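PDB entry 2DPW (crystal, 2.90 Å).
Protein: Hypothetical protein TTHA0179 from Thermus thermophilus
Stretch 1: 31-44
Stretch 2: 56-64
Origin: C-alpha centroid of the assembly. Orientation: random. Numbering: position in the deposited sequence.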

# COMPACT_ATOMS: atom_id res chain seq x y z
N GLY A 31 20.34 -9.62 1.67
CA GLY A 31 20.54 -10.81 2.47
C GLY A 31 19.36 -11.69 2.78
O GLY A 31 19.54 -12.87 3.04
N ARG A 32 18.16 -11.13 2.78
CA ARG A 32 16.97 -11.90 3.08
C ARG A 32 15.86 -11.73 2.07
O ARG A 32 15.82 -10.75 1.30
N PRO A 33 14.91 -12.68 2.06
CA PRO A 33 13.80 -12.57 1.12
C PRO A 33 13.18 -11.22 1.47
O PRO A 33 12.69 -11.01 2.58
N MSE A 34 13.27 -10.31 0.51
CA MSE A 34 12.74 -8.96 0.59
C MSE A 34 11.62 -8.63 1.60
O MSE A 34 11.72 -7.66 2.36
N VAL A 35 10.55 -9.42 1.58
CA VAL A 35 9.41 -9.19 2.44
C VAL A 35 9.67 -9.28 3.94
O VAL A 35 8.92 -8.70 4.74
N GLU A 36 10.72 -9.98 4.34
CA GLU A 36 11.03 -10.11 5.76
C GLU A 36 11.41 -8.78 6.40
O GLU A 36 11.26 -8.60 7.61
N TRP A 37 11.89 -7.85 5.57
CA TRP A 37 12.26 -6.53 6.04
C TRP A 37 10.96 -5.84 6.42
O TRP A 37 10.89 -5.09 7.39
N VAL A 38 9.92 -6.14 5.66
CA VAL A 38 8.62 -5.57 5.93
C VAL A 38 8.05 -6.17 7.20
O VAL A 38 7.56 -5.45 8.08
N LEU A 39 8.11 -7.50 7.30
CA LEU A 39 7.61 -8.21 8.48
C LEU A 39 8.35 -7.71 9.71
O LEU A 39 7.73 -7.39 10.72
N GLU A 40 9.67 -7.63 9.61
CA GLU A 40 10.46 -7.14 10.73
C GLU A 40 9.93 -5.77 11.17
O GLU A 40 9.74 -5.51 12.36
N ALA A 41 9.69 -4.90 10.19
CA ALA A 41 9.20 -3.55 10.46
C ALA A 41 7.83 -3.53 11.14
O ALA A 41 7.59 -2.72 12.03
N LEU A 42 6.93 -4.40 10.70
CA LEU A 42 5.60 -4.45 11.27
C LEU A 42 5.61 -4.87 12.73
O LEU A 42 5.05 -4.17 13.58
N TYR A 43 6.24 -6.01 13.03
CA TYR A 43 6.34 -6.50 14.41
C TYR A 43 6.99 -5.39 15.22
O TYR A 43 6.52 -5.00 16.30
N ALA A 44 8.08 -4.86 14.68
CA ALA A 44 8.82 -3.79 15.33
C ALA A 44 7.89 -2.69 15.85
O ALA A 44 8.07 -2.20 16.96
N PRO A 56 8.12 -19.91 1.88
CA PRO A 56 9.20 -20.90 1.79
C PRO A 56 9.78 -21.18 3.17
O PRO A 56 10.31 -22.26 3.43
N GLY A 57 9.68 -20.17 4.03
CA GLY A 57 10.20 -20.27 5.39
C GLY A 57 10.59 -18.87 5.81
O GLY A 57 11.76 -18.58 6.04
N LEU A 58 9.60 -18.00 5.89
CA LEU A 58 9.83 -16.60 6.24
C LEU A 58 10.15 -16.37 7.69
O LEU A 58 9.58 -16.98 8.58
N VAL A 59 11.10 -15.47 7.91
CA VAL A 59 11.56 -15.10 9.24
C VAL A 59 11.58 -13.59 9.24
O VAL A 59 12.24 -13.00 8.40
N PRO A 60 10.89 -12.93 10.19
CA PRO A 60 10.13 -13.56 11.27
C PRO A 60 8.84 -14.19 10.79
O PRO A 60 8.13 -13.64 9.95
N ALA A 61 8.55 -15.36 11.33
CA ALA A 61 7.34 -16.08 10.98
C ALA A 61 6.13 -15.16 11.20
O ALA A 61 5.98 -14.53 12.25
N PRO A 62 5.27 -15.05 10.18
CA PRO A 62 4.08 -14.21 10.30
C PRO A 62 3.05 -14.87 11.19
O PRO A 62 3.08 -16.08 11.39
N ALA A 63 2.13 -14.08 11.72
CA ALA A 63 1.08 -14.58 12.60
C ALA A 63 0.24 -15.64 11.93
O ALA A 63 -0.15 -16.63 12.55
N LEU A 64 -0.07 -15.42 10.66
CA LEU A 64 -0.86 -16.35 9.89
C LEU A 64 -0.35 -16.26 8.45
O LEU A 64 0.09 -15.20 8.01

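The helix of the first stretch lays one side against an extended segment that has no regular secondary structure of its own. Leu-39 lies at the apolar centre. Its CA-to-CB bond points toward the segment, and with chi1 m and chi2 t its CB comes 3.8 Å from CG of Pro-60, its CD1 4.3 Å from CB of Leu-58, and its CD2 4.4 Å from CB of Pro-62. A branched aliphatic chain suits this place because it can touch three residues at once. Pro-60, preceded by a cis peptide bond, turns its ring toward the helix; one turn farther along, CD2 of Tyr-43 lies 3.6 Å from CG of that ring. Leu-58 sets out sideways, but its m,t rotamer brings its end nearer, so that CD2 reaches 3.7 Å from CG1 of Val-35 and 4.2 Å from CB of Pro-33.

Tyr-43, with chi1 m, serves both characters of the contact: its ring packs on proline, while OH donates a hydrogen bond to O of Ala-61 at 2.6 Å. A carbonyl in a segment without regular structure thus gains a partner from a side chain.

Glu-36, chi1 m and chi2 t, points toward the segment and does the converse, its OE2 accepting a hydrogen bond from N of Val-59 at 2.6 Å with a nearly straight angle of 161°. Its carboxylate also meets Arg-32, whose NE forms a salt bridge to OE1 of Glu-36 at 2.9 Å. The long arginine chain, m at chi1, spreads its guanidinium further: NH1 pairs with OE2 of Glu-40 at 2.6 Å in a second salt bridge, and donates a weak hydrogen bond to O of Val-59 at 2.5 Å, although the positions of both acceptors are less certain. Positive charge here offsets two carboxylates close to a backbone carbonyl.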

# COMPACT_ATOMS: atom_id res chain seq x y z
CB ARG A 32 16.39 -11.52 4.44
CG ARG A 32 17.41 -11.36 5.54
CD ARG A 32 16.83 -10.59 6.71
NE ARG A 32 15.80 -11.34 7.42
CZ ARG A 32 15.19 -10.90 8.51
NH1 ARG A 32 14.26 -11.64 9.10
NH2 ARG A 32 15.53 -9.72 9.03
CB PRO A 33 12.91 -13.73 1.50
CG PRO A 33 13.91 -14.77 1.92
CD PRO A 33 14.88 -13.98 2.76
CB MSE A 34 12.27 -8.59 -0.81
CG MSE A 34 11.75 -7.21 -0.95
SE MSE A 34 11.18 -7.01 -2.74
CE MSE A 34 12.89 -6.72 -3.57
CB VAL A 35 8.27 -10.16 2.08
CG1 VAL A 35 8.68 -11.56 2.45
CG2 VAL A 35 6.96 -9.75 2.78
CB GLU A 36 12.14 -11.13 5.99
CG GLU A 36 11.75 -12.52 5.54
CD GLU A 36 12.81 -13.56 5.82
OE1 GLU A 36 13.97 -13.17 6.09
OE2 GLU A 36 12.47 -14.77 5.78
CB TRP A 37 12.99 -5.74 4.94
CG TRP A 37 14.28 -6.38 4.54
CD1 TRP A 37 14.59 -6.93 3.33
CD2 TRP A 37 15.43 -6.58 5.37
NE1 TRP A 37 15.86 -7.46 3.35
CE2 TRP A 37 16.40 -7.25 4.59
CE3 TRP A 37 15.74 -6.25 6.69
CZ2 TRP A 37 17.66 -7.61 5.10
CZ3 TRP A 37 16.98 -6.60 7.20
CH2 TRP A 37 17.93 -7.27 6.40
CB VAL A 38 7.66 -5.82 4.74
CG1 VAL A 38 6.30 -5.21 5.03
CG2 VAL A 38 8.25 -5.24 3.46
CB LEU A 39 7.83 -9.72 8.34
CG LEU A 39 7.06 -10.43 7.23
CD1 LEU A 39 7.53 -11.88 7.16
CD2 LEU A 39 5.56 -10.36 7.49
CB GLU A 40 11.94 -7.00 10.33
CG GLU A 40 12.67 -8.30 10.06
CD GLU A 40 12.72 -9.25 11.27
OE1 GLU A 40 12.21 -8.90 12.36
OE2 GLU A 40 13.28 -10.36 11.12
CB ALA A 41 9.15 -2.76 9.16
CB LEU A 42 4.72 -5.39 10.44
CG LEU A 42 4.54 -4.90 9.00
CD1 LEU A 42 3.72 -5.89 8.18
CD2 LEU A 42 3.87 -3.54 9.01
CB TYR A 43 7.19 -7.77 14.47
CG TYR A 43 6.47 -9.05 14.08
CD1 TYR A 43 5.41 -9.55 14.85
CD2 TYR A 43 6.85 -9.77 12.94
CE1 TYR A 43 4.76 -10.72 14.51
CE2 TYR A 43 6.20 -10.95 12.58
CZ TYR A 43 5.15 -11.42 13.37
OH TYR A 43 4.49 -12.58 13.02
CB ALA A 44 9.84 -3.21 14.36
CB PRO A 56 10.23 -20.21 0.90
CG PRO A 56 9.45 -19.19 0.15
CD PRO A 56 8.51 -18.67 1.19
CB LEU A 58 8.61 -15.79 5.85
CG LEU A 58 8.48 -15.74 4.33
CD1 LEU A 58 7.10 -15.22 3.92
CD2 LEU A 58 9.61 -14.88 3.75
CB VAL A 59 13.01 -15.58 9.49
CG1 VAL A 59 13.59 -14.86 10.70
CG2 VAL A 59 13.04 -17.11 9.69
CB PRO A 60 9.88 -12.42 12.24
CG PRO A 60 9.71 -11.25 11.29
CD PRO A 60 10.83 -11.46 10.31
CB ALA A 61 7.22 -17.35 11.82
CB PRO A 62 3.62 -14.06 8.86
CG PRO A 62 4.05 -15.36 8.23
CD PRO A 62 5.43 -15.55 8.81
CB ALA A 63 0.20 -13.46 13.03
CB LEU A 64 -2.35 -15.96 9.97
CG LEU A 64 -3.32 -16.86 9.19
CD1 LEU A 64 -3.43 -18.20 9.87
CD2 LEU A 64 -4.69 -16.22 9.09